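Local coordinates for protein blue-light-activated histidine kinase 2 (Erythrobacter litoralis HTCC2594, PDB 4R39) that senses blue light and uses ATP to phosphorylate a protein histidine, this chain being its C-terminal histidine kinase part with a bound ATP analogue, at residues A[119-124]-A[223-228]; A[151-156]-A[163-168]; A[171-176]-A[203-208]. All coordinates share one frame; numbering follows the deposited sequence.

Contact 1: A[119-124]-A[223-228]; sequences PVETAG and TLIADE
Ile225 reaches across from helix 221-227 and sets its CD1 methyl against the ring of Pro119, the residue that immediately precedes helix 120-140. CD1 lies 3.4 Å from Pro119 CB and 3.7 Å from Pro119 CG, the two side chains crossing at a slant. With Ile225 CG1 turned beside its own backbone N (chi1 -68°) and the chain stretched beyond it (chi2 163°), the longer branch extends over the first turn of helix 120-140. There CG1 also comes to 4.1 Å from Glu121 CB. Thr122 adds the flank of its hydroxyl, OG1 standing 3.9 Å from Ile225 CD1 and nearly square to that branch, while its polar partner is Gln221. Ala80, from a loop, covers Ile225 further.

The helix being met here is the one that begins at Val120 in the Bergerat ATP-binding fold; farther along, its Asn136 and His140 bond the nucleotide. Its first turn has the backbone bond from Ala123 N to Pro119 O, 3.1 Å. Helix 221-227, close to the C-terminus, packs beside this start of the helix rather than beside its nucleotide-binding end.

The polar layer consists of two carboxylates. Glu121 and Glu228 pass each other in opposite directions, their planes 35° apart, and Glu121 OE1 lies 2.6 Å from Glu228 OE1. Two arginines accompany the acids: Arg125 makes a salt bridge to Glu121 OE1 and another to Glu228 OE2, and Arg229 pairs with Glu121 OE2. These positive charges would be expected to ease the closeness of the two acid groups. Arg229 also donates through NH1 to the carbonyl of Ile225, tying the apolar residue's backbone into the same charged cluster.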
loop_
_atom_site.group_PDB
_atom_site.type_symbol
_atom_site.label_atom_id
_atom_site.label_comp_id
_atom_site.label_asym_id
_atom_site.label_seq_id
_atom_site.Cartn_x
_atom_site.Cartn_y
_atom_site.Cartn_z
ATOM N N PRO A 119 -10.252 -2.293 10.190
ATOM C CA PRO A 119 -9.868 -3.683 10.459
ATOM C C PRO A 119 -8.497 -4.013 9.879
ATOM O O PRO A 119 -8.024 -3.301 8.995
ATOM C CB PRO A 119 -10.957 -4.494 9.749
ATOM C CG PRO A 119 -12.100 -3.547 9.575
ATOM C CD PRO A 119 -11.476 -2.209 9.375
ATOM N N VAL A 120 -7.874 -5.082 10.369
ATOM C CA VAL A 120 -6.543 -5.472 9.911
ATOM C C VAL A 120 -6.499 -5.677 8.400
ATOM O O VAL A 120 -5.613 -5.156 7.726
ATOM C CB VAL A 120 -6.067 -6.773 10.588
ATOM C CG1 VAL A 120 -4.684 -7.167 10.076
ATOM C CG2 VAL A 120 -6.041 -6.609 12.098
ATOM N N GLU A 121 -7.448 -6.448 7.878
ATOM C CA GLU A 121 -7.483 -6.751 6.452
ATOM C C GLU A 121 -7.594 -5.485 5.618
ATOM O O GLU A 121 -6.987 -5.375 4.559
ATOM C CB GLU A 121 -8.658 -7.668 6.122
ATOM C CG GLU A 121 -8.390 -9.141 6.393
ATOM C CD GLU A 121 -9.176 -10.062 5.480
ATOM O OE1 GLU A 121 -9.773 -9.569 4.497
ATOM O OE2 GLU A 121 -9.190 -11.286 5.737
ATOM N N THR A 122 -8.380 -4.534 6.097
ATOM C CA THR A 122 -8.585 -3.292 5.375
ATOM C C THR A 122 -7.283 -2.502 5.319
ATOM O O THR A 122 -6.933 -1.937 4.281
ATOM C CB THR A 122 -9.682 -2.445 6.042
ATOM O OG1 THR A 122 -10.889 -3.211 6.125
ATOM C CG2 THR A 122 -9.947 -1.175 5.247
ATOM N N ALA A 123 -6.569 -2.468 6.439
ATOM C CA ALA A 123 -5.333 -1.699 6.534
ATOM C C ALA A 123 -4.280 -2.292 5.612
ATOM O O ALA A 123 -3.648 -1.577 4.835
ATOM C CB ALA A 123 -4.833 -1.678 7.971
ATOM N N GLY A 124 -4.098 -3.605 5.704
ATOM C CA GLY A 124 -3.135 -4.308 4.878
ATOM C C GLY A 124 -3.353 -4.077 3.396
ATOM O O GLY A 124 -2.398 -3.852 2.656
ATOM N N THR A 223 -18.621 -6.491 6.328
ATOM C CA THR A 223 -19.311 -7.424 5.447
ATOM C C THR A 223 -18.334 -8.207 4.570
ATOM O O THR A 223 -18.428 -9.429 4.472
ATOM C CB THR A 223 -20.312 -6.671 4.551
ATOM O OG1 THR A 223 -21.157 -5.851 5.368
ATOM C CG2 THR A 223 -21.169 -7.639 3.752
ATOM N N LEU A 224 -17.401 -7.506 3.933
ATOM C CA LEU A 224 -16.403 -8.151 3.084
ATOM C C LEU A 224 -15.573 -9.165 3.866
ATOM O O LEU A 224 -15.352 -10.284 3.413
ATOM C CB LEU A 224 -15.464 -7.110 2.472
ATOM C CG LEU A 224 -16.068 -6.101 1.493
ATOM C CD1 LEU A 224 -15.014 -5.093 1.069
ATOM C CD2 LEU A 224 -16.657 -6.791 0.279
ATOM N N ILE A 225 -15.119 -8.758 5.045
ATOM C CA ILE A 225 -14.226 -9.571 5.860
ATOM C C ILE A 225 -14.913 -10.848 6.362
ATOM O O ILE A 225 -14.305 -11.920 6.376
ATOM C CB ILE A 225 -13.665 -8.729 7.033
ATOM C CG1 ILE A 225 -12.730 -7.648 6.481
ATOM C CG2 ILE A 225 -12.901 -9.586 8.030
ATOM C CD1 ILE A 225 -12.437 -6.524 7.453
ATOM N N ALA A 226 -16.179 -10.737 6.753
ATOM C CA ALA A 226 -16.919 -11.886 7.271
ATOM C C ALA A 226 -17.404 -12.821 6.155
ATOM O O ALA A 226 -17.626 -14.010 6.392
ATOM C CB ALA A 226 -18.086 -11.420 8.123
ATOM N N ASP A 227 -17.573 -12.283 4.948
ATOM C CA ASP A 227 -17.931 -13.101 3.791
ATOM C C ASP A 227 -16.797 -14.057 3.446
ATOM O O ASP A 227 -17.024 -15.139 2.907
ATOM C CB ASP A 227 -18.233 -12.232 2.566
ATOM C CG ASP A 227 -19.571 -11.521 2.663
ATOM O OD1 ASP A 227 -20.436 -11.958 3.453
ATOM O OD2 ASP A 227 -19.758 -10.523 1.931
ATOM N N GLU A 228 -15.573 -13.648 3.761
ATOM C CA GLU A 228 -14.395 -14.464 3.495
ATOM C C GLU A 228 -14.267 -15.595 4.511
ATOM O O GLU A 228 -13.292 -16.344 4.490
ATOM C CB GLU A 228 -13.135 -13.597 3.537
ATOM C CG GLU A 228 -13.079 -12.516 2.464
ATOM C CD GLU A 228 -11.952 -11.531 2.690
ATOM O OE1 GLU A 228 -11.366 -11.546 3.791
ATOM O OE2 GLU A 228 -11.648 -10.742 1.770
#

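Contact 2: A[151-156]-A[163-168]; sequences QLRSSV and RVTVED. With ANP (phosphoaminophosphonic acid-adenylate ester), chain F.
Glu167 and Gln151 face each other as a hydrogen-bonded pair of an antiparallel hairpin, with Glu167 N giving a 3.0 Å bond to Gln151 O and Gln151 N returning one to Glu167 O. From this pair the Glu167 side chain can be followed outward. Its CB sits 4.1 Å from Gln151 CB, the two side chains running alongside in the same direction. CG then carries the chain on in extended form (chi2 -168°), bringing CD to the edge of the Arg153 guanidinium, in its plane. At the tip, Glu167 OE1 takes the salt bridge from Arg153 NH2, 3.1 Å long. The arginine meets that oxygen from above the carboxylate, 64° out of its plane, although the oxygen itself lies close to the guanidinium plane; the two flat groups stand 80° apart. Glu167 OE1 also receives a weak bond from Gln151 NE2 at 3.3 Å, whereas Gln151 OE1 is held by Asn110. The second oxygen, Glu167 OE2, lies 3.6 Å from Arg153 NH1. Arg153 NH1 is also 3.5 Å from Thr165 CG2, where the arginine runs beside the threonine.

Two further hydrogen-bonded pairs, Arg153 with Thr165 and Ser155 with Arg163, continue the ladder. On the other sheet face Leu152 CD1 meets Val166 CG2 at 3.7 Å, beside the pair Ser154 and Val164. Asp168 opens the DxGxG sequence of the G1 box, and Asp168 OD2 accepts the adenine amino group, ANP N6, at 2.8 Å.

The hairpin supplies the second and third of the five strands of the mixed sheet of the Bergerat fold, 161-168 being the central one: strand 107-113 runs parallel to 148-156, strand 211-217 antiparallel to 161-168. Helix 120-140 covers the face bearing Leu152, Val164 and Val166, through Val130 and Val133.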
loop_
_atom_site.group_PDB
_atom_site.type_symbol
_atom_site.label_atom_id
_atom_site.label_comp_id
_atom_site.label_asym_id
_atom_site.label_seq_id
_atom_site.Cartn_x
_atom_site.Cartn_y
_atom_site.Cartn_z
ATOM N N GLN A 151 1.786 14.168 -3.730
ATOM C CA GLN A 151 0.903 14.378 -2.597
ATOM C C GLN A 151 0.116 13.114 -2.312
ATOM O O GLN A 151 -0.547 12.580 -3.190
ATOM C CB GLN A 151 -0.043 15.546 -2.868
ATOM C CG GLN A 151 0.678 16.801 -3.334
ATOM C CD GLN A 151 -0.027 18.074 -2.910
ATOM O OE1 GLN A 151 0.418 18.766 -1.987
ATOM N NE2 GLN A 151 -1.124 18.400 -3.590
ATOM N N LEU A 152 0.220 12.632 -1.079
ATOM C CA LEU A 152 -0.601 11.532 -0.600
ATOM C C LEU A 152 -1.671 12.096 0.327
ATOM O O LEU A 152 -1.355 12.802 1.278
ATOM C CB LEU A 152 0.264 10.501 0.132
ATOM C CG LEU A 152 -0.453 9.411 0.934
ATOM C CD1 LEU A 152 -1.259 8.504 0.026
ATOM C CD2 LEU A 152 0.549 8.599 1.748
ATOM N N ARG A 153 -2.933 11.803 0.030
ATOM C CA ARG A 153 -4.051 12.196 0.884
ATOM C C ARG A 153 -4.882 10.981 1.240
ATOM O O ARG A 153 -5.034 10.063 0.440
ATOM C CB ARG A 153 -4.964 13.200 0.182
ATOM C CG ARG A 153 -4.559 14.646 0.313
ATOM C CD ARG A 153 -5.443 15.536 -0.549
ATOM N NE ARG A 153 -4.633 16.396 -1.408
ATOM C CZ ARG A 153 -4.487 16.248 -2.723
ATOM N NH1 ARG A 153 -5.113 15.278 -3.382
ATOM N NH2 ARG A 153 -3.714 17.095 -3.392
ATOM N N SER A 154 -5.416 10.987 2.451
ATOM C CA SER A 154 -6.329 9.954 2.905
ATOM C C SER A 154 -7.418 10.661 3.692
ATOM O O SER A 154 -7.194 11.085 4.828
ATOM C CB SER A 154 -5.589 8.937 3.774
ATOM O OG SER A 154 -6.429 7.860 4.143
ATOM N N SER A 155 -8.589 10.804 3.074
ATOM C CA SER A 155 -9.666 11.620 3.628
ATOM C C SER A 155 -10.925 10.814 3.868
ATOM O O SER A 155 -11.419 10.136 2.969
ATOM C CB SER A 155 -10.016 12.756 2.669
ATOM O OG SER A 155 -8.865 13.493 2.303
ATOM N N VAL A 156 -11.459 10.899 5.080
ATOM C CA VAL A 156 -12.771 10.340 5.350
ATOM C C VAL A 156 -13.815 11.360 4.927
ATOM O O VAL A 156 -13.748 12.528 5.308
ATOM C CB VAL A 156 -12.950 9.968 6.831
ATOM C CG1 VAL A 156 -14.384 9.505 7.097
ATOM C CG2 VAL A 156 -11.955 8.885 7.214
ATOM N N ARG A 163 -11.382 8.248 0.873
ATOM C CA ARG A 163 -10.745 8.520 -0.408
ATOM C C ARG A 163 -9.250 8.645 -0.230
ATOM O O ARG A 163 -8.779 9.488 0.532
ATOM C CB ARG A 163 -11.281 9.803 -1.033
ATOM C CG ARG A 163 -10.597 10.153 -2.342
ATOM C CD ARG A 163 -11.382 11.189 -3.113
ATOM N NE ARG A 163 -12.714 10.709 -3.465
ATOM C CZ ARG A 163 -13.685 11.482 -3.939
ATOM N NH1 ARG A 163 -13.474 12.780 -4.115
ATOM N NH2 ARG A 163 -14.868 10.960 -4.232
ATOM N N VAL A 164 -8.512 7.797 -0.938
ATOM C CA VAL A 164 -7.057 7.846 -0.930
ATOM C C VAL A 164 -6.571 8.326 -2.291
ATOM O O VAL A 164 -6.927 7.757 -3.320
ATOM C CB VAL A 164 -6.454 6.470 -0.599
ATOM C CG1 VAL A 164 -4.934 6.541 -0.581
ATOM C CG2 VAL A 164 -6.976 5.979 0.744
ATOM N N THR A 165 -5.762 9.382 -2.283
ATOM C CA THR A 165 -5.257 9.997 -3.506
ATOM C C THR A 165 -3.735 10.027 -3.518
ATOM O O THR A 165 -3.107 10.297 -2.496
ATOM C CB THR A 165 -5.755 11.453 -3.643
ATOM O OG1 THR A 165 -7.185 11.472 -3.662
ATOM C CG2 THR A 165 -5.225 12.109 -4.927
ATOM N N VAL A 166 -3.154 9.752 -4.682
ATOM C CA VAL A 166 -1.732 9.991 -4.912
ATOM C C VAL A 166 -1.581 10.817 -6.184
ATOM O O VAL A 166 -2.032 10.413 -7.249
ATOM C CB VAL A 166 -0.934 8.678 -5.000
ATOM C CG1 VAL A 166 0.521 8.951 -5.378
ATOM C CG2 VAL A 166 -1.009 7.935 -3.671
ATOM N N GLU A 167 -0.943 11.974 -6.050
ATOM C CA GLU A 167 -0.904 13.000 -7.087
ATOM C C GLU A 167 0.535 13.309 -7.514
ATOM O O GLU A 167 1.376 13.554 -6.663
ATOM C CB GLU A 167 -1.517 14.284 -6.520
ATOM C CG GLU A 167 -2.913 14.646 -7.009
ATOM C CD GLU A 167 -3.311 16.066 -6.629
ATOM O OE1 GLU A 167 -2.424 16.838 -6.196
ATOM O OE2 GLU A 167 -4.507 16.413 -6.765
ATOM N N ASP A 168 0.808 13.309 -8.817
ATOM C CA ASP A 168 2.090 13.783 -9.360
ATOM C C ASP A 168 1.899 15.060 -10.147
ATOM O O ASP A 168 0.809 15.324 -10.646
ATOM C CB ASP A 168 2.661 12.816 -10.395
ATOM C CG ASP A 168 2.971 11.479 -9.835
ATOM O OD1 ASP A 168 3.475 11.434 -8.699
ATOM O OD2 ASP A 168 2.720 10.481 -10.542
HETATM P PG ANP F . 6.854 -3.028 -9.865
HETATM O O1G ANP F . 6.482 -4.472 -9.816
HETATM O O2G ANP F . 5.598 -2.141 -9.528
HETATM O O3G ANP F . 7.975 -2.754 -8.786
HETATM P PB ANP F . 6.567 -1.401 -12.140
HETATM O O1B ANP F . 7.297 -0.947 -13.358
HETATM O O2B ANP F . 6.440 -0.191 -11.162
HETATM N N3B ANP F . 7.425 -2.652 -11.416
HETATM P PA ANP F . 3.833 -1.089 -12.317
HETATM O O1A ANP F . 3.715 -0.643 -10.912
HETATM O O2A ANP F . 2.664 -1.956 -12.794
HETATM O O3A ANP F . 5.157 -1.943 -12.547
HETATM O "O5'" ANP F . 3.991 0.176 -13.240
HETATM C "C5'" ANP F . 3.698 0.066 -14.641
HETATM C "C4'" ANP F . 4.445 1.130 -15.406
HETATM O "O4'" ANP F . 3.651 2.333 -15.456
HETATM C "C3'" ANP F . 5.785 1.569 -14.827
HETATM O "O3'" ANP F . 6.832 0.705 -15.256
HETATM C "C2'" ANP F . 5.943 2.974 -15.402
HETATM O "O2'" ANP F . 6.500 2.939 -16.711
HETATM C "C1'" ANP F . 4.491 3.473 -15.451
HETATM N N9 ANP F . 4.099 4.317 -14.328
HETATM C C8 ANP F . 3.475 3.919 -13.172
HETATM N N7 ANP F . 3.225 4.896 -12.337
HETATM C C5 ANP F . 3.719 6.019 -12.987
HETATM C C6 ANP F . 3.761 7.380 -12.630
HETATM N N6 ANP F . 3.282 7.862 -11.481
HETATM N N1 ANP F . 4.319 8.242 -13.508
HETATM C C2 ANP F . 4.800 7.764 -14.661
HETATM N N3 ANP F . 4.814 6.505 -15.104
HETATM C C4 ANP F . 4.256 5.676 -14.215
#

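Contact 3: A[171-176]-A[203-208]; sequences RGIPED and VTRGGT. With ANP (phosphoaminophosphonic acid-adenylate ester), chain F.
The torsions of Ile173 (CG1 beside the backbone N, chi1 -59°, and the chain extended beyond it, chi2 -176°) place CG1 at the adenine and CD1 by Val203. Ile173 CD1 lies 4.1 Å from Val203 CG1, the two side chains crossing at about a right angle. Gly172, just before it, has a positive phi of 91°, a backbone shape natural to glycine. Gly172 closes the DxGxG sequence of the G1 box, the adenine-binding loop of the Bergerat ATP-binding fold, and 203-208 leads from edge strand 200-204 into the turn that packs against this loop.

No hydrogen bond joins the two segments; van der Waals contact and one CH-to-oxygen approach do the work. The backbones come close at the glycines, where Gly206 O faces Gly172 CA at 3.1 Å in a CA-H...O contact. Gly207 CA lies 3.6 Å from Arg171 O, a plain van der Waals approach. The Arg171 side chain itself heads off to a salt bridge with Asp144.

Arg205 lies alongside the loop with its chain extended from CG to NE, its methylenes passing the Ile173 carbonyl. Arg205 CD stands 3.6 Å from Ile173 O, and Arg205 CG is 4.1 Å from Ile173 CB. The carbonyl oxygen of Pro174 lies near the guanidinium plane at its edge, and a long, weak ion pair links this arginine with Asp178.

Trp179 and Thr210 touch both Ile173 and Val203, packing round them on the side of the adenine face that Ile173 covers. Ile173 both packs on Val203 and lines the pocket, its CG1 over the adenine face, 3.7 Å from ANP C5. On the same side of the base Gly172 O comes obliquely, from out of the ring plane, to 3.3 Å from ANP C2.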
loop_
_atom_site.group_PDB
_atom_site.type_symbol
_atom_site.label_atom_id
_atom_site.label_comp_id
_atom_site.label_asym_id
_atom_site.label_seq_id
_atom_site.Cartn_x
_atom_site.Cartn_y
_atom_site.Cartn_z
ATOM N N ARG A 171 5.804 13.224 -15.022
ATOM C CA ARG A 171 5.950 12.821 -16.410
ATOM C C ARG A 171 4.669 12.256 -17.019
ATOM O O ARG A 171 4.431 12.396 -18.219
ATOM C CB ARG A 171 7.088 11.803 -16.442
ATOM C CG ARG A 171 7.252 10.958 -17.665
ATOM C CD ARG A 171 8.189 9.830 -17.285
ATOM N NE ARG A 171 8.622 9.031 -18.421
ATOM C CZ ARG A 171 9.501 9.444 -19.325
ATOM N NH1 ARG A 171 10.024 10.660 -19.238
ATOM N NH2 ARG A 171 9.847 8.647 -20.323
ATOM N N GLY A 172 3.843 11.632 -16.184
ATOM C CA GLY A 172 2.611 11.013 -16.640
ATOM C C GLY A 172 2.817 9.561 -17.019
ATOM O O GLY A 172 3.900 9.176 -17.452
ATOM N N ILE A 173 1.777 8.751 -16.852
ATOM C CA ILE A 173 1.823 7.361 -17.287
ATOM C C ILE A 173 1.715 7.318 -18.812
ATOM O O ILE A 173 0.829 7.955 -19.382
ATOM C CB ILE A 173 0.680 6.534 -16.656
ATOM C CG1 ILE A 173 0.793 6.585 -15.124
ATOM C CG2 ILE A 173 0.705 5.093 -17.187
ATOM C CD1 ILE A 173 -0.210 5.724 -14.369
ATOM N N PRO A 174 2.618 6.575 -19.479
ATOM C CA PRO A 174 2.576 6.453 -20.944
ATOM C C PRO A 174 1.185 6.105 -21.470
ATOM O O PRO A 174 0.459 5.357 -20.816
ATOM C CB PRO A 174 3.552 5.310 -21.220
ATOM C CG PRO A 174 4.529 5.382 -20.114
ATOM C CD PRO A 174 3.761 5.838 -18.907
ATOM N N GLU A 175 0.826 6.642 -22.634
ATOM C CA GLU A 175 -0.531 6.507 -23.162
ATOM C C GLU A 175 -0.858 5.074 -23.561
ATOM O O GLU A 175 -1.957 4.586 -23.296
ATOM C CB GLU A 175 -0.732 7.439 -24.356
ATOM C CG GLU A 175 -1.026 8.875 -23.958
ATOM C CD GLU A 175 -0.723 9.867 -25.065
ATOM O OE1 GLU A 175 -0.685 9.457 -26.246
ATOM O OE2 GLU A 175 -0.520 11.061 -24.750
ATOM N N ASP A 176 0.093 4.412 -24.206
ATOM C CA ASP A 176 -0.065 3.010 -24.568
ATOM C C ASP A 176 -0.369 2.172 -23.332
ATOM O O ASP A 176 -1.155 1.227 -23.396
ATOM C CB ASP A 176 1.202 2.492 -25.242
ATOM C CG ASP A 176 2.451 2.806 -24.448
ATOM O OD1 ASP A 176 2.703 4.001 -24.189
ATOM O OD2 ASP A 176 3.172 1.861 -24.071
ATOM N N VAL A 203 -7.769 6.759 -12.706
ATOM C CA VAL A 203 -6.467 7.316 -13.067
ATOM C C VAL A 203 -6.599 8.404 -14.120
ATOM O O VAL A 203 -7.395 8.284 -15.050
ATOM C CB VAL A 203 -5.522 6.240 -13.635
ATOM C CG1 VAL A 203 -4.097 6.786 -13.738
ATOM C CG2 VAL A 203 -5.555 4.986 -12.776
ATOM N N THR A 204 -5.783 9.440 -13.978
ATOM C CA THR A 204 -5.798 10.600 -14.860
ATOM C C THR A 204 -4.371 10.869 -15.343
ATOM O O THR A 204 -3.456 10.946 -14.529
ATOM C CB THR A 204 -6.353 11.818 -14.095
ATOM O OG1 THR A 204 -7.757 11.640 -13.864
ATOM C CG2 THR A 204 -6.128 13.113 -14.858
ATOM N N ARG A 205 -4.190 11.023 -16.655
ATOM C CA ARG A 205 -2.855 11.046 -17.268
ATOM C C ARG A 205 -2.360 12.438 -17.673
ATOM O O ARG A 205 -3.017 13.447 -17.408
ATOM C CB ARG A 205 -2.847 10.136 -18.500
ATOM C CG ARG A 205 -2.508 8.692 -18.193
ATOM C CD ARG A 205 -2.779 7.772 -19.371
ATOM N NE ARG A 205 -2.906 6.392 -18.917
ATOM C CZ ARG A 205 -3.945 5.929 -18.230
ATOM N NH1 ARG A 205 -3.978 4.661 -17.849
ATOM N NH2 ARG A 205 -4.952 6.735 -17.917
ATOM N N GLY A 206 -1.181 12.471 -18.303
ATOM C CA GLY A 206 -0.650 13.675 -18.928
ATOM C C GLY A 206 0.730 14.094 -18.443
ATOM O O GLY A 206 1.193 13.639 -17.400
ATOM N N GLY A 207 1.381 14.974 -19.203
ATOM C CA GLY A 207 2.667 15.534 -18.816
ATOM C C GLY A 207 2.562 16.489 -17.639
ATOM O O GLY A 207 3.570 16.947 -17.099
ATOM N N THR A 208 1.333 16.803 -17.253
ATOM C CA THR A 208 1.085 17.552 -16.034
ATOM C C THR A 208 1.007 16.582 -14.857
ATOM O O THR A 208 0.958 17.007 -13.707
ATOM C CB THR A 208 -0.214 18.365 -16.133
ATOM O OG1 THR A 208 -1.200 17.618 -16.862
ATOM C CG2 THR A 208 0.048 19.690 -16.835
HETATM P PG ANP F . 6.854 -3.028 -9.865
HETATM O O1G ANP F . 6.482 -4.472 -9.816
HETATM O O2G ANP F . 5.598 -2.141 -9.528
HETATM O O3G ANP F . 7.975 -2.754 -8.786
HETATM P PB ANP F . 6.567 -1.401 -12.140
HETATM O O1B ANP F . 7.297 -0.947 -13.358
HETATM O O2B ANP F . 6.440 -0.191 -11.162
HETATM N N3B ANP F . 7.425 -2.652 -11.416
HETATM P PA ANP F . 3.833 -1.089 -12.317
HETATM O O1A ANP F . 3.715 -0.643 -10.912
HETATM O O2A ANP F . 2.664 -1.956 -12.794
HETATM O O3A ANP F . 5.157 -1.943 -12.547
HETATM O "O5'" ANP F . 3.991 0.176 -13.240
HETATM C "C5'" ANP F . 3.698 0.066 -14.641
HETATM C "C4'" ANP F . 4.445 1.130 -15.406
HETATM O "O4'" ANP F . 3.651 2.333 -15.456
HETATM C "C3'" ANP F . 5.785 1.569 -14.827
HETATM O "O3'" ANP F . 6.832 0.705 -15.256
HETATM C "C2'" ANP F . 5.943 2.974 -15.402
HETATM O "O2'" ANP F . 6.500 2.939 -16.711
HETATM C "C1'" ANP F . 4.491 3.473 -15.451
HETATM N N9 ANP F . 4.099 4.317 -14.328
HETATM C C8 ANP F . 3.475 3.919 -13.172
HETATM N N7 ANP F . 3.225 4.896 -12.337
HETATM C C5 ANP F . 3.719 6.019 -12.987
HETATM C C6 ANP F . 3.761 7.380 -12.630
HETATM N N6 ANP F . 3.282 7.862 -11.481
HETATM N N1 ANP F . 4.319 8.242 -13.508
HETATM C C2 ANP F . 4.800 7.764 -14.661
HETATM N N3 ANP F . 4.814 6.505 -15.104
HETATM C C4 ANP F . 4.256 5.676 -14.215
#

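In the fold
Contact 1 brings together the start of helix 120-140 and the C-terminal helix 221-227, spanning most of the ATP-binding part of the chain; contacts 2 and 3 both fall within that span. Contact 2, the hairpin of strands 148-156 and 161-168, comes first, and contact 3 follows directly, since 171-176 continues from the second strand and meets the end of edge strand 200-204 of the same sheet. Centres of contacts 2 and 3 lie about 17 Å apart, and both touch the nucleotide. Contact 1 sits about 32 Å from contact 3, centre to centre, on the opposite side of the chain's centre. Helix 120-140 runs from contact 1 across the apolar face of the hairpin to the nucleotide.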